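Local coordinates for cupin 2, conserved barrel domain protein (Novosphingobium aromaticivorans DSM 12444, PDB 3ES1) that is of unknown function but folds as a cupin-like beta barrel, with two copies forming the assembly, at residues Ser7-Pro12 with Thr35-Ile40; Val14-Thr19 with Leu48-Thr53; Gly43-Leu48 with Val84-Gly89; Ser99-Ile104 with Phe149-Ala154; Gly108-Glu113 with His135-Thr140. All coordinates share one frame; numbering follows the deposited sequence.

Contact 1 of 5, residues Ser7-Pro12 with Thr35-Ile40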
# COMPACT_ATOMS: atom_id res chain seq x y z
N SER A 7 -18.20 -4.94 9.23
CA SER A 7 -18.01 -5.54 7.90
C SER A 7 -18.73 -6.89 7.78
O SER A 7 -19.00 -7.60 8.77
CB SER A 7 -16.52 -5.73 7.60
OG SER A 7 -15.82 -4.49 7.59
N ASP A 8 -19.04 -7.23 6.54
CA ASP A 8 -19.75 -8.50 6.26
C ASP A 8 -18.87 -9.70 6.65
O ASP A 8 -19.35 -10.83 6.71
CB ASP A 8 -20.20 -8.59 4.80
CG ASP A 8 -21.35 -7.62 4.47
OD1 ASP A 8 -21.96 -7.08 5.40
OD2 ASP A 8 -21.64 -7.39 3.27
N SER A 9 -17.58 -9.46 6.88
CA SER A 9 -16.62 -10.50 7.28
C SER A 9 -16.59 -10.62 8.79
O SER A 9 -15.94 -11.50 9.35
CB SER A 9 -15.22 -10.12 6.85
OG SER A 9 -14.94 -8.82 7.38
N GLY A 10 -17.30 -9.71 9.45
CA GLY A 10 -17.28 -9.63 10.93
C GLY A 10 -16.17 -8.80 11.53
O GLY A 10 -16.08 -8.64 12.77
N LEU A 11 -15.35 -8.26 10.64
CA LEU A 11 -14.24 -7.34 11.01
C LEU A 11 -14.67 -5.86 11.01
O LEU A 11 -15.68 -5.50 10.39
CB LEU A 11 -13.07 -7.53 10.06
CG LEU A 11 -12.39 -8.89 10.06
CD1 LEU A 11 -11.28 -8.96 9.01
CD2 LEU A 11 -11.81 -9.14 11.44
N PRO A 12 -13.96 -5.01 11.74
CA PRO A 12 -14.32 -3.58 11.84
C PRO A 12 -14.37 -2.87 10.51
O PRO A 12 -13.70 -3.29 9.57
CB PRO A 12 -13.17 -3.00 12.68
CG PRO A 12 -12.70 -4.10 13.51
CD PRO A 12 -12.77 -5.32 12.57
N THR A 35 -16.26 3.02 6.79
CA THR A 35 -17.07 2.22 5.86
C THR A 35 -16.74 0.71 5.93
O THR A 35 -15.59 0.33 5.94
CB THR A 35 -16.79 2.68 4.41
OG1 THR A 35 -17.03 4.08 4.32
CG2 THR A 35 -17.73 2.01 3.42
N PRO A 36 -17.78 -0.15 5.98
CA PRO A 36 -17.54 -1.60 6.02
C PRO A 36 -17.08 -2.18 4.71
O PRO A 36 -17.42 -1.68 3.65
CB PRO A 36 -18.93 -2.15 6.39
CG PRO A 36 -19.88 -1.16 5.77
CD PRO A 36 -19.22 0.17 6.04
N THR A 37 -16.31 -3.27 4.79
CA THR A 37 -16.15 -4.14 3.62
C THR A 37 -17.48 -4.90 3.45
O THR A 37 -18.19 -5.22 4.39
CB THR A 37 -14.92 -5.12 3.71
OG1 THR A 37 -15.16 -6.16 4.68
CG2 THR A 37 -13.56 -4.36 3.98
N ARG A 38 -17.83 -5.12 2.19
CA ARG A 38 -19.07 -5.80 1.81
C ARG A 38 -18.85 -7.05 0.96
O ARG A 38 -17.91 -7.17 0.14
CB ARG A 38 -19.99 -4.81 1.08
CG ARG A 38 -20.34 -3.53 1.89
CD ARG A 38 -20.97 -3.88 3.20
NE ARG A 38 -22.26 -4.49 3.01
CZ ARG A 38 -23.38 -3.80 2.82
NH1 ARG A 38 -23.30 -2.48 2.78
NH2 ARG A 38 -24.54 -4.43 2.66
N MSE A 39 -19.76 -7.98 1.16
CA MSE A 39 -19.72 -9.31 0.54
C MSE A 39 -19.81 -9.24 -0.97
O MSE A 39 -20.58 -8.47 -1.54
CB MSE A 39 -20.86 -10.21 1.07
CG MSE A 39 -20.56 -11.67 0.92
SE MSE A 39 -19.18 -12.36 2.11
CE MSE A 39 -20.17 -12.48 3.77
N ILE A 40 -18.97 -10.02 -1.62
CA ILE A 40 -19.08 -10.21 -3.09
C ILE A 40 -20.07 -11.38 -3.34
O ILE A 40 -20.34 -12.20 -2.43
CB ILE A 40 -17.72 -10.49 -3.78
CG1 ILE A 40 -17.14 -11.85 -3.33
CG2 ILE A 40 -16.71 -9.32 -3.58
CD1 ILE A 40 -15.77 -12.05 -3.83
O HOH W 1 -23.58 -7.24 1.63
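The Arg38 guanidinium meets Asp8 OD2 at its edge and in its own plane, NE lying 3.0 Å from OD2 in a salt bridge. The Asp8 carboxylate stands almost perpendicular to it, the planes 85° apart, and NE approaches OD2 from above the carboxylate plane, 37° out of it. From the anti side, nearer the carboxylate plane, Met39 N donates to the same OD2 at 2.9 Å, giving that oxygen two protein donors. CG of Asp8 lies anti to the carbonyl carbon (chi1 -70°), beside the backbone N, and that N donates to Thr37 O at 3.1 Å. Ser7 OG accepts from Thr37 N, also at 3.1 Å. Ser9 OG and Thr37 OG1 both hydrogen-bond Asp85 OD2, on strand 79-86. A type I beta turn, Ser7 to Gly10, is thus fastened by main chain and side chains to the end of strand 27-39, in the large antiparallel sheet of the cupin fold.

Contact 2 of 5, residues Val14-Thr19 with Leu48-Thr53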
# COMPACT_ATOMS: atom_id res chain seq x y z
N VAL A 14 -13.63 0.29 7.95
CA VAL A 14 -12.35 0.95 7.65
C VAL A 14 -12.48 2.48 7.58
O VAL A 14 -13.28 3.01 6.85
CB VAL A 14 -11.82 0.41 6.30
CG1 VAL A 14 -10.48 1.11 5.89
CG2 VAL A 14 -11.71 -1.14 6.31
N GLN A 15 -11.68 3.16 8.39
CA GLN A 15 -11.53 4.63 8.33
C GLN A 15 -10.64 5.01 7.16
O GLN A 15 -9.53 4.48 7.01
CB GLN A 15 -10.90 5.15 9.65
CG GLN A 15 -10.64 6.66 9.71
CD GLN A 15 -9.81 7.04 10.91
OE1 GLN A 15 -9.11 6.17 11.50
NE2 GLN A 15 -9.82 8.33 11.26
N ARG A 16 -11.14 5.95 6.37
CA ARG A 16 -10.43 6.56 5.26
C ARG A 16 -10.33 8.08 5.48
O ARG A 16 -11.33 8.76 5.72
CB ARG A 16 -11.14 6.27 3.93
CG ARG A 16 -10.42 6.87 2.67
CD ARG A 16 -11.20 6.59 1.39
NE ARG A 16 -12.29 7.51 1.22
CZ ARG A 16 -12.82 7.86 0.06
NH1 ARG A 16 -12.37 7.36 -1.07
NH2 ARG A 16 -13.80 8.74 0.05
N VAL A 17 -9.11 8.58 5.42
CA VAL A 17 -8.84 10.00 5.55
C VAL A 17 -8.16 10.48 4.31
O VAL A 17 -7.08 10.00 3.97
CB VAL A 17 -7.97 10.33 6.81
CG1 VAL A 17 -7.55 11.83 6.80
CG2 VAL A 17 -8.68 9.93 8.14
N VAL A 18 -8.75 11.46 3.65
CA VAL A 18 -8.20 11.99 2.37
C VAL A 18 -7.82 13.44 2.49
O VAL A 18 -8.61 14.26 2.92
CB VAL A 18 -9.21 11.87 1.22
CG1 VAL A 18 -8.58 12.37 -0.12
CG2 VAL A 18 -9.74 10.42 1.10
N THR A 19 -6.59 13.76 2.06
CA THR A 19 -6.09 15.12 2.13
C THR A 19 -6.20 15.81 0.78
O THR A 19 -6.47 15.19 -0.22
CB THR A 19 -4.60 15.20 2.58
OG1 THR A 19 -3.69 14.86 1.50
CG2 THR A 19 -4.32 14.29 3.71
N LEU A 48 -13.58 -3.69 0.13
CA LEU A 48 -13.78 -2.25 0.04
C LEU A 48 -12.76 -1.59 -0.81
O LEU A 48 -11.58 -1.64 -0.49
CB LEU A 48 -13.76 -1.61 1.44
CG LEU A 48 -13.91 -0.09 1.65
CD1 LEU A 48 -15.31 0.42 1.21
CD2 LEU A 48 -13.62 0.33 3.11
N LEU A 49 -13.23 -0.92 -1.87
CA LEU A 49 -12.38 0.02 -2.66
C LEU A 49 -12.09 1.26 -1.84
O LEU A 49 -12.99 1.86 -1.26
CB LEU A 49 -13.08 0.38 -3.97
CG LEU A 49 -12.35 1.29 -4.92
CD1 LEU A 49 -10.97 0.73 -5.23
CD2 LEU A 49 -13.19 1.55 -6.14
N VAL A 50 -10.83 1.66 -1.80
CA VAL A 50 -10.44 2.81 -1.01
C VAL A 50 -10.11 4.02 -1.88
O VAL A 50 -10.58 5.11 -1.62
CB VAL A 50 -9.31 2.43 -0.03
CG1 VAL A 50 -8.76 3.66 0.64
CG2 VAL A 50 -9.93 1.45 1.05
N TRP A 51 -9.31 3.80 -2.91
CA TRP A 51 -8.86 4.84 -3.84
C TRP A 51 -8.37 4.23 -5.14
O TRP A 51 -7.98 3.05 -5.20
CB TRP A 51 -7.73 5.71 -3.20
CG TRP A 51 -7.57 7.10 -3.81
CD1 TRP A 51 -6.69 7.48 -4.76
CD2 TRP A 51 -8.39 8.25 -3.55
NE1 TRP A 51 -6.88 8.78 -5.11
CE2 TRP A 51 -7.91 9.29 -4.37
CE3 TRP A 51 -9.48 8.50 -2.71
CZ2 TRP A 51 -8.50 10.57 -4.37
CZ3 TRP A 51 -10.03 9.73 -2.68
CH2 TRP A 51 -9.55 10.76 -3.52
N THR A 52 -8.38 5.09 -6.15
CA THR A 52 -7.81 4.83 -7.48
C THR A 52 -7.22 6.09 -8.06
O THR A 52 -7.66 7.19 -7.75
CB THR A 52 -8.86 4.35 -8.48
OG1 THR A 52 -9.80 5.39 -8.74
CG2 THR A 52 -9.57 3.10 -7.95
N THR A 53 -6.22 5.92 -8.91
CA THR A 53 -5.74 7.04 -9.76
C THR A 53 -5.88 6.60 -11.21
O THR A 53 -5.67 5.42 -11.53
CB THR A 53 -4.27 7.41 -9.39
OG1 THR A 53 -3.39 6.35 -9.75
CG2 THR A 53 -4.15 7.68 -7.91
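Arg16 reaches across to Val50 between two strands of the cupin sheet that are not neighbours: strand 27-39 runs between them, and the segment axes pass 9.0 Å apart at 20°, nearly parallel. No backbone ladder joins the two segments; side chains bridge them, one of them reaching a backbone carbonyl. Strand 45-53 carries a classic beta bulge here, Val50 and Trp51 both facing Ile81.

The polar part is one bond. Arg16 NH1 donates to Val50 O at 2.9 Å, nearly along the C=O axis, the carbonyl oxygen lying in the guanidinium plane. CG of Arg16 is anti to the backbone N (chi1 -179°), which starts the chain out toward the other strand. The charge is buried and has further mates, Asp65 at NH1 and Asp33 at NE. An alanine here would probably leave Val50 O without this donor, and Asp65 and Asp33 without this salt-bridge partner.

The aromatic part is an edge approach: NH1 stands 3.5 Å from Trp51 CE3, near the ring plane, with guanidinium and indole planes 55° apart.

The apolar part is spread along the strands. Val14 CB meets Leu48 CD2 at 3.7 Å, and Arg16 CD lies 3.9 Å from Val50 CG1. Val18 CG2, 3.9 Å from Trp51 CZ3, also sits over one face of the Arg16 guanidinium, offset toward its rim.

Contact 3 of 5, residues Gly43-Leu48 with Val84-Gly89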
# COMPACT_ATOMS: atom_id res chain seq x y z
N GLY A 43 -19.55 -15.11 -2.14
CA GLY A 43 -19.48 -15.31 -0.69
C GLY A 43 -18.10 -15.69 -0.17
O GLY A 43 -17.95 -16.03 0.98
N ASP A 44 -17.09 -15.61 -1.01
CA ASP A 44 -15.70 -15.97 -0.62
C ASP A 44 -14.92 -14.88 0.11
O ASP A 44 -14.00 -15.18 0.86
CB ASP A 44 -14.92 -16.43 -1.84
CG ASP A 44 -15.52 -17.71 -2.47
OD1 ASP A 44 -15.88 -18.60 -1.70
OD2 ASP A 44 -15.64 -17.79 -3.68
N ALA A 45 -15.31 -13.64 -0.16
CA ALA A 45 -14.59 -12.43 0.32
C ALA A 45 -15.55 -11.24 0.49
O ALA A 45 -16.64 -11.19 -0.08
CB ALA A 45 -13.40 -12.04 -0.63
N SER A 46 -15.15 -10.35 1.39
CA SER A 46 -15.87 -9.10 1.66
C SER A 46 -14.83 -7.99 1.39
O SER A 46 -13.70 -8.06 1.87
CB SER A 46 -16.34 -9.15 3.10
OG SER A 46 -17.12 -8.04 3.44
N PHE A 47 -15.18 -7.03 0.56
CA PHE A 47 -14.19 -6.04 0.08
C PHE A 47 -14.60 -4.57 0.19
O PHE A 47 -15.77 -4.24 0.33
CB PHE A 47 -13.76 -6.38 -1.36
CG PHE A 47 -14.58 -5.70 -2.42
CD1 PHE A 47 -15.90 -6.03 -2.63
CD2 PHE A 47 -14.01 -4.74 -3.20
CE1 PHE A 47 -16.63 -5.36 -3.59
CE2 PHE A 47 -14.73 -4.08 -4.16
CZ PHE A 47 -16.02 -4.40 -4.38
N LEU A 48 -13.58 -3.69 0.13
CA LEU A 48 -13.78 -2.25 0.04
C LEU A 48 -12.76 -1.59 -0.81
O LEU A 48 -11.58 -1.64 -0.49
CB LEU A 48 -13.76 -1.61 1.44
CG LEU A 48 -13.91 -0.09 1.65
CD1 LEU A 48 -15.31 0.42 1.21
CD2 LEU A 48 -13.62 0.33 3.11
N VAL A 84 -9.43 -6.28 1.10
CA VAL A 84 -10.08 -7.60 0.84
C VAL A 84 -10.03 -8.47 2.08
O VAL A 84 -8.95 -8.73 2.65
CB VAL A 84 -9.49 -8.37 -0.40
CG1 VAL A 84 -10.22 -9.69 -0.66
CG2 VAL A 84 -9.60 -7.50 -1.66
N ASP A 85 -11.21 -8.89 2.52
CA ASP A 85 -11.34 -9.82 3.66
C ASP A 85 -11.68 -11.17 3.12
O ASP A 85 -12.79 -11.41 2.64
CB ASP A 85 -12.44 -9.40 4.61
CG ASP A 85 -12.21 -8.03 5.24
OD1 ASP A 85 -11.10 -7.46 5.15
OD2 ASP A 85 -13.15 -7.53 5.89
N MSE A 86 -10.69 -12.05 3.19
CA MSE A 86 -10.81 -13.45 2.76
C MSE A 86 -11.48 -14.21 3.90
O MSE A 86 -11.02 -14.18 5.05
CB MSE A 86 -9.45 -14.08 2.44
CG MSE A 86 -8.68 -13.50 1.23
SE MSE A 86 -9.68 -13.44 -0.43
CE MSE A 86 -9.62 -15.25 -1.05
N LEU A 87 -12.58 -14.87 3.58
CA LEU A 87 -13.37 -15.59 4.61
C LEU A 87 -12.80 -16.98 4.91
O LEU A 87 -12.10 -17.56 4.07
CB LEU A 87 -14.86 -15.67 4.22
CG LEU A 87 -15.78 -14.46 4.57
CD1 LEU A 87 -15.24 -13.15 4.27
CD2 LEU A 87 -17.11 -14.56 3.92
N PRO A 88 -13.05 -17.49 6.13
CA PRO A 88 -12.41 -18.77 6.50
C PRO A 88 -12.84 -19.91 5.57
O PRO A 88 -14.00 -20.03 5.24
CB PRO A 88 -12.90 -19.02 7.94
CG PRO A 88 -13.76 -17.96 8.29
CD PRO A 88 -13.74 -16.88 7.26
N GLY A 89 -11.88 -20.73 5.17
CA GLY A 89 -12.14 -21.86 4.29
C GLY A 89 -12.43 -21.52 2.85
O GLY A 89 -12.90 -22.34 2.07
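Ser46 and Asp85 form the tight centre of this contact, an antiparallel hydrogen-bonded pair. Ser46 N donates to Asp85 O at 2.9 Å, and Asp85 N returns a bond to Ser46 O at 2.7 Å. Next to them Ala45 CA comes within 3.1 Å of Asp85 O in a CA-H...O contact, and Ala45 CB touches Val84 CG1 at 4.0 Å. Beyond the last paired residues, Leu87 N donates to Asp44 O at 3.1 Å, and Leu87 CD2 lies 3.4 Å from Gly43 O.

Toward Phe47 the contact is looser, and the Phe47 side chain is exposed. Its CG is swung to an unusual chi1 of 92°; the ring leads away from Val84, which Phe47 meets through CB alone, 4.3 Å from Val84 CG2.

On the face that carries Ser46 and Asp85, the buried carboxylate of Asp85 forms a salt bridge from OD1 to Arg146, with Ser9 and Thr37 at OD2, and Ser46 OG bonds Thr37. Strand 45-53 is flanked in the sheet by strand 27-39, and strand 79-86 by strand 145-153.

Contact 4 of 5, residues Ser99-Ile104 with Phe149-Ala154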
# COMPACT_ATOMS: atom_id res chain seq x y z
N SER A 99 0.19 -5.70 -13.56
CA SER A 99 0.43 -4.85 -12.42
C SER A 99 1.49 -5.44 -11.51
O SER A 99 1.76 -6.64 -11.53
CB SER A 99 -0.87 -4.66 -11.62
OG SER A 99 -1.36 -5.90 -11.10
N ILE A 100 2.07 -4.57 -10.71
CA ILE A 100 2.79 -4.99 -9.51
C ILE A 100 1.89 -4.59 -8.35
O ILE A 100 1.32 -3.52 -8.36
CB ILE A 100 4.23 -4.36 -9.40
CG1 ILE A 100 5.07 -5.03 -8.29
CG2 ILE A 100 4.26 -2.81 -9.23
CD1 ILE A 100 6.56 -4.55 -8.25
N ASP A 101 1.73 -5.49 -7.41
CA ASP A 101 0.89 -5.27 -6.26
C ASP A 101 1.64 -5.39 -4.94
O ASP A 101 2.40 -6.28 -4.77
CB ASP A 101 -0.28 -6.24 -6.20
CG ASP A 101 -0.77 -6.65 -7.55
OD1 ASP A 101 -0.99 -5.78 -8.36
OD2 ASP A 101 -0.93 -7.84 -7.71
N TYR A 102 1.39 -4.49 -4.03
CA TYR A 102 1.88 -4.58 -2.67
C TYR A 102 0.70 -5.02 -1.80
O TYR A 102 -0.31 -4.33 -1.71
CB TYR A 102 2.45 -3.25 -2.16
CG TYR A 102 3.50 -2.65 -3.03
CD1 TYR A 102 4.52 -3.46 -3.59
CD2 TYR A 102 3.50 -1.27 -3.32
CE1 TYR A 102 5.51 -2.89 -4.41
CE2 TYR A 102 4.51 -0.71 -4.15
CZ TYR A 102 5.53 -1.52 -4.67
OH TYR A 102 6.50 -0.96 -5.48
N GLY A 103 0.84 -6.16 -1.17
CA GLY A 103 -0.21 -6.65 -0.27
C GLY A 103 0.28 -6.65 1.16
O GLY A 103 1.37 -7.14 1.44
N ILE A 104 -0.56 -6.12 2.06
CA ILE A 104 -0.21 -6.07 3.49
C ILE A 104 -1.24 -6.78 4.31
O ILE A 104 -2.44 -6.42 4.31
CB ILE A 104 0.03 -4.60 4.01
CG1 ILE A 104 1.03 -3.84 3.08
CG2 ILE A 104 0.63 -4.60 5.41
CD1 ILE A 104 0.37 -3.01 1.99
N PHE A 149 -4.48 -4.19 -0.40
CA PHE A 149 -3.81 -4.36 -1.67
C PHE A 149 -3.68 -3.05 -2.42
O PHE A 149 -4.67 -2.33 -2.65
CB PHE A 149 -4.57 -5.32 -2.59
CG PHE A 149 -4.50 -6.75 -2.19
CD1 PHE A 149 -3.32 -7.46 -2.31
CD2 PHE A 149 -5.62 -7.40 -1.72
CE1 PHE A 149 -3.26 -8.81 -1.94
CE2 PHE A 149 -5.56 -8.77 -1.37
CZ PHE A 149 -4.40 -9.46 -1.47
N ILE A 150 -2.46 -2.79 -2.86
CA ILE A 150 -2.15 -1.69 -3.76
C ILE A 150 -1.65 -2.22 -5.11
O ILE A 150 -0.61 -2.85 -5.19
CB ILE A 150 -1.11 -0.72 -3.16
CG1 ILE A 150 -1.57 -0.13 -1.82
CG2 ILE A 150 -0.83 0.46 -4.14
CD1 ILE A 150 -1.39 -1.03 -0.56
N LEU A 151 -2.39 -1.92 -6.17
CA LEU A 151 -2.07 -2.44 -7.48
C LEU A 151 -1.63 -1.31 -8.38
O LEU A 151 -2.32 -0.33 -8.54
CB LEU A 151 -3.28 -3.23 -8.09
CG LEU A 151 -3.85 -4.40 -7.26
CD1 LEU A 151 -4.97 -3.94 -6.27
CD2 LEU A 151 -4.38 -5.54 -8.15
N ILE A 152 -0.46 -1.48 -8.97
CA ILE A 152 0.14 -0.44 -9.81
C ILE A 152 0.41 -1.01 -11.20
O ILE A 152 1.04 -2.05 -11.36
CB ILE A 152 1.47 0.08 -9.18
CG1 ILE A 152 1.25 0.73 -7.81
CG2 ILE A 152 2.17 1.10 -10.12
CD1 ILE A 152 2.53 0.88 -6.98
N GLU A 153 -0.18 -0.33 -12.19
CA GLU A 153 0.00 -0.61 -13.61
C GLU A 153 1.43 -1.05 -13.96
O GLU A 153 2.41 -0.45 -13.52
CB GLU A 153 -0.40 0.65 -14.41
CG GLU A 153 -0.26 0.49 -15.90
CD GLU A 153 -0.58 1.75 -16.69
OE1 GLU A 153 -1.13 2.74 -16.12
OE2 GLU A 153 -0.24 1.75 -17.90
N ALA A 154 1.52 -2.15 -14.71
CA ALA A 154 2.76 -2.55 -15.40
C ALA A 154 2.38 -3.27 -16.69
O ALA A 154 1.29 -3.86 -16.79
CB ALA A 154 3.69 -3.43 -14.53
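Asp101 and Leu151 face each other as a non-hydrogen-bonded pair, Asp101 OD1 lying 3.4 Å from Leu151 CG. The Asp101 chi1 of -32° lies well off a staggered value, which probably costs some strain. Its OD1 accepts a bond from Ser99 OG (2.8 Å) on the syn lone pair; the same hydroxyl is also hydrogen-bonded to Thr97 OG1. An alanine at Asp101 would probably leave Ser99 OG without this acceptor and uncover Leu151 CG and CD2. On the same face Gly103 lies opposite Phe149: Phe149 CD1 is 3.8 Å from Gly103 CA, and a CB would clash with CE1.

On the other face, Ile152 has CG1 anti to the carbonyl carbon and a chi2 of 163°, which extends CD1 to 3.8 Å from Tyr102 CE2. Ile150 CD1 meets Ile104 CD1 at 3.7 Å.

Ile100 with Ile152 and Tyr102 with Ile150 pair through backbone bonds. Strand 99-107 lies between strands 145-153 and 127-130, strand 79-86 borders 145-153, and Tyr102 OH bonds Ser79 of the second subunit.

Contact 5 of 5, residues Gly108-Glu113 with His135-Thr140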
# COMPACT_ATOMS: atom_id res chain seq x y z
N GLY A 108 -5.07 -11.63 10.67
CA GLY A 108 -5.09 -13.02 10.30
C GLY A 108 -3.88 -13.40 9.46
O GLY A 108 -2.88 -12.71 9.43
N GLU A 109 -4.00 -14.56 8.83
CA GLU A 109 -3.01 -15.02 7.89
C GLU A 109 -3.64 -15.69 6.70
O GLU A 109 -4.79 -16.15 6.72
CB GLU A 109 -1.97 -15.91 8.53
CG GLU A 109 -2.47 -17.16 9.18
CD GLU A 109 -1.35 -17.84 9.97
OE1 GLU A 109 -0.64 -17.16 10.74
OE2 GLU A 109 -1.16 -19.03 9.79
N ILE A 110 -2.82 -15.74 5.67
CA ILE A 110 -3.22 -16.11 4.31
C ILE A 110 -2.21 -17.03 3.61
O ILE A 110 -1.00 -16.92 3.78
CB ILE A 110 -3.45 -14.85 3.42
CG1 ILE A 110 -4.43 -15.18 2.29
CG2 ILE A 110 -2.14 -14.35 2.83
CD1 ILE A 110 -5.92 -15.43 2.76
N GLU A 111 -2.76 -17.95 2.82
CA GLU A 111 -1.98 -18.84 1.95
C GLU A 111 -1.96 -18.26 0.54
O GLU A 111 -2.99 -18.09 -0.11
CB GLU A 111 -2.63 -20.22 1.90
CG GLU A 111 -1.86 -21.23 1.02
CD GLU A 111 -2.20 -22.62 1.39
OE1 GLU A 111 -3.22 -23.13 0.86
OE2 GLU A 111 -1.48 -23.18 2.24
N LEU A 112 -0.76 -17.96 0.08
CA LEU A 112 -0.57 -17.53 -1.30
C LEU A 112 -0.12 -18.71 -2.12
O LEU A 112 0.94 -19.28 -1.87
CB LEU A 112 0.47 -16.43 -1.37
CG LEU A 112 1.01 -15.94 -2.71
CD1 LEU A 112 -0.14 -15.44 -3.62
CD2 LEU A 112 1.99 -14.86 -2.52
N GLU A 113 -0.91 -19.00 -3.14
CA GLU A 113 -0.59 -20.07 -4.10
C GLU A 113 -0.31 -19.49 -5.48
O GLU A 113 -1.10 -18.69 -6.01
CB GLU A 113 -1.72 -21.09 -4.18
CG GLU A 113 -1.39 -22.25 -5.11
CD GLU A 113 -2.44 -23.36 -5.13
OE1 GLU A 113 -3.14 -23.56 -4.10
OE2 GLU A 113 -2.51 -24.06 -6.19
N HIS A 135 -1.67 -16.20 -9.54
CA HIS A 135 -1.86 -16.54 -8.10
C HIS A 135 -3.31 -16.66 -7.66
O HIS A 135 -4.24 -16.13 -8.29
CB HIS A 135 -1.22 -15.46 -7.21
CG HIS A 135 -1.94 -14.15 -7.31
ND1 HIS A 135 -1.80 -13.32 -8.40
CD2 HIS A 135 -2.95 -13.62 -6.57
CE1 HIS A 135 -2.60 -12.27 -8.26
NE2 HIS A 135 -3.33 -12.45 -7.17
N LEU A 136 -3.49 -17.29 -6.50
CA LEU A 136 -4.75 -17.19 -5.73
C LEU A 136 -4.43 -17.00 -4.25
O LEU A 136 -3.32 -17.30 -3.78
CB LEU A 136 -5.64 -18.46 -5.95
CG LEU A 136 -5.21 -19.85 -5.45
CD1 LEU A 136 -5.40 -20.01 -3.91
CD2 LEU A 136 -5.97 -20.93 -6.17
N TRP A 137 -5.40 -16.49 -3.53
CA TRP A 137 -5.34 -16.35 -2.07
C TRP A 137 -6.32 -17.34 -1.41
O TRP A 137 -7.48 -17.42 -1.81
CB TRP A 137 -5.70 -14.93 -1.62
CG TRP A 137 -4.89 -13.86 -2.26
CD1 TRP A 137 -5.22 -13.14 -3.35
CD2 TRP A 137 -3.56 -13.46 -1.91
NE1 TRP A 137 -4.22 -12.27 -3.71
CE2 TRP A 137 -3.17 -12.45 -2.84
CE3 TRP A 137 -2.65 -13.84 -0.91
CZ2 TRP A 137 -1.95 -11.80 -2.79
CZ3 TRP A 137 -1.44 -13.19 -0.86
CH2 TRP A 137 -1.10 -12.18 -1.79
N ARG A 138 -5.83 -18.05 -0.42
CA ARG A 138 -6.61 -19.08 0.31
C ARG A 138 -6.49 -18.90 1.80
O ARG A 138 -5.41 -18.80 2.34
CB ARG A 138 -6.18 -20.51 -0.08
CG ARG A 138 -7.02 -21.62 0.58
CD ARG A 138 -6.55 -23.00 0.18
NE ARG A 138 -6.74 -23.24 -1.25
CZ ARG A 138 -5.77 -23.32 -2.14
NH1 ARG A 138 -4.51 -23.22 -1.76
NH2 ARG A 138 -6.07 -23.55 -3.40
N ASN A 139 -7.65 -18.81 2.46
CA ASN A 139 -7.73 -18.76 3.92
C ASN A 139 -8.03 -20.14 4.43
O ASN A 139 -9.13 -20.64 4.26
CB ASN A 139 -8.83 -17.80 4.36
CG ASN A 139 -8.83 -17.52 5.85
OD1 ASN A 139 -8.26 -18.26 6.65
ND2 ASN A 139 -9.46 -16.43 6.23
N THR A 140 -7.01 -20.75 5.02
CA THR A 140 -7.11 -22.13 5.49
C THR A 140 -7.31 -22.11 7.01
O THR A 140 -7.24 -23.14 7.68
CB THR A 140 -5.84 -22.90 5.14
OG1 THR A 140 -4.77 -22.33 5.88
CG2 THR A 140 -5.53 -22.82 3.66
O HOH W 2 -4.81 -18.90 5.76
O HOH W 3 -2.05 -22.70 4.94
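Glu111 pairs with Arg138, and Glu113 with Leu136, as antiparallel hydrogen-bonded pairs; between them Leu112 and Trp137 make a non-hydrogen-bonded one. The strand axes pass 4.8 Å apart at 151°. Glu111 N donates to Arg138 O at 2.8 Å and Leu136 N to Glu113 O at the same length, both bonds reciprocated.

One face carries the charged side chains, with Leu136 among them. Arg138 has CG anti to the backbone N (chi1 -176°) and bends at chi3. Its NH1 donates to Glu111 OE1 at 2.9 Å, on the anti side, and to Glu113 OE1 at 2.7 Å, nearly in line with its C-O bond. NH2 of Arg138 adds a second bond to that same Glu113 OE1 at 3.0 Å, an end-on grip, and the two glutamates hold the guanidinium in rotation. Leu136 CD1 lies over one guanidinium face, offset to the rim, while NE bridges to Glu91. A water joins Glu111 OE2 to Thr140 OG1.

The opposite face is apolar. Leu112 CD1 makes a CH-pi contact over the Trp137 six-membered ring, 3.8 Å from its centroid and 13° off the normal, and Ile110 CG2 touches Trp137 CE3 at 3.8 Å.

Strand 110-113 is the middle of a three-stranded sheet, between 119-122 and 136-138; its apolar face packs against strands 127-130 and 145-153 of the larger sheet.

In the fold
Contacts 1 to 4 all reach the seven-stranded sheet, contact 1 joining a loop to its strand 27-39, while contact 5 belongs to the three-stranded sheet; together they sample both walls of the cupin barrel. Contacts 1 and 3, centres about 8 Å apart, touch through Asp85. Contacts 2 and 3 share strand 45-53 and Leu48, yet their centres are about 18 Å apart. Contact 5 touches contact 3 through Met86 and Asn139 and contact 4 through Phe149 and Trp137, linking the two sheets. In sequence, contact 1 crosses contact 2 and precedes 3, and contact 5 is nested inside the loop closed by 4. Contacts 2 and 4 both reach the second subunit; in contact 2 the sheet continues across that interface.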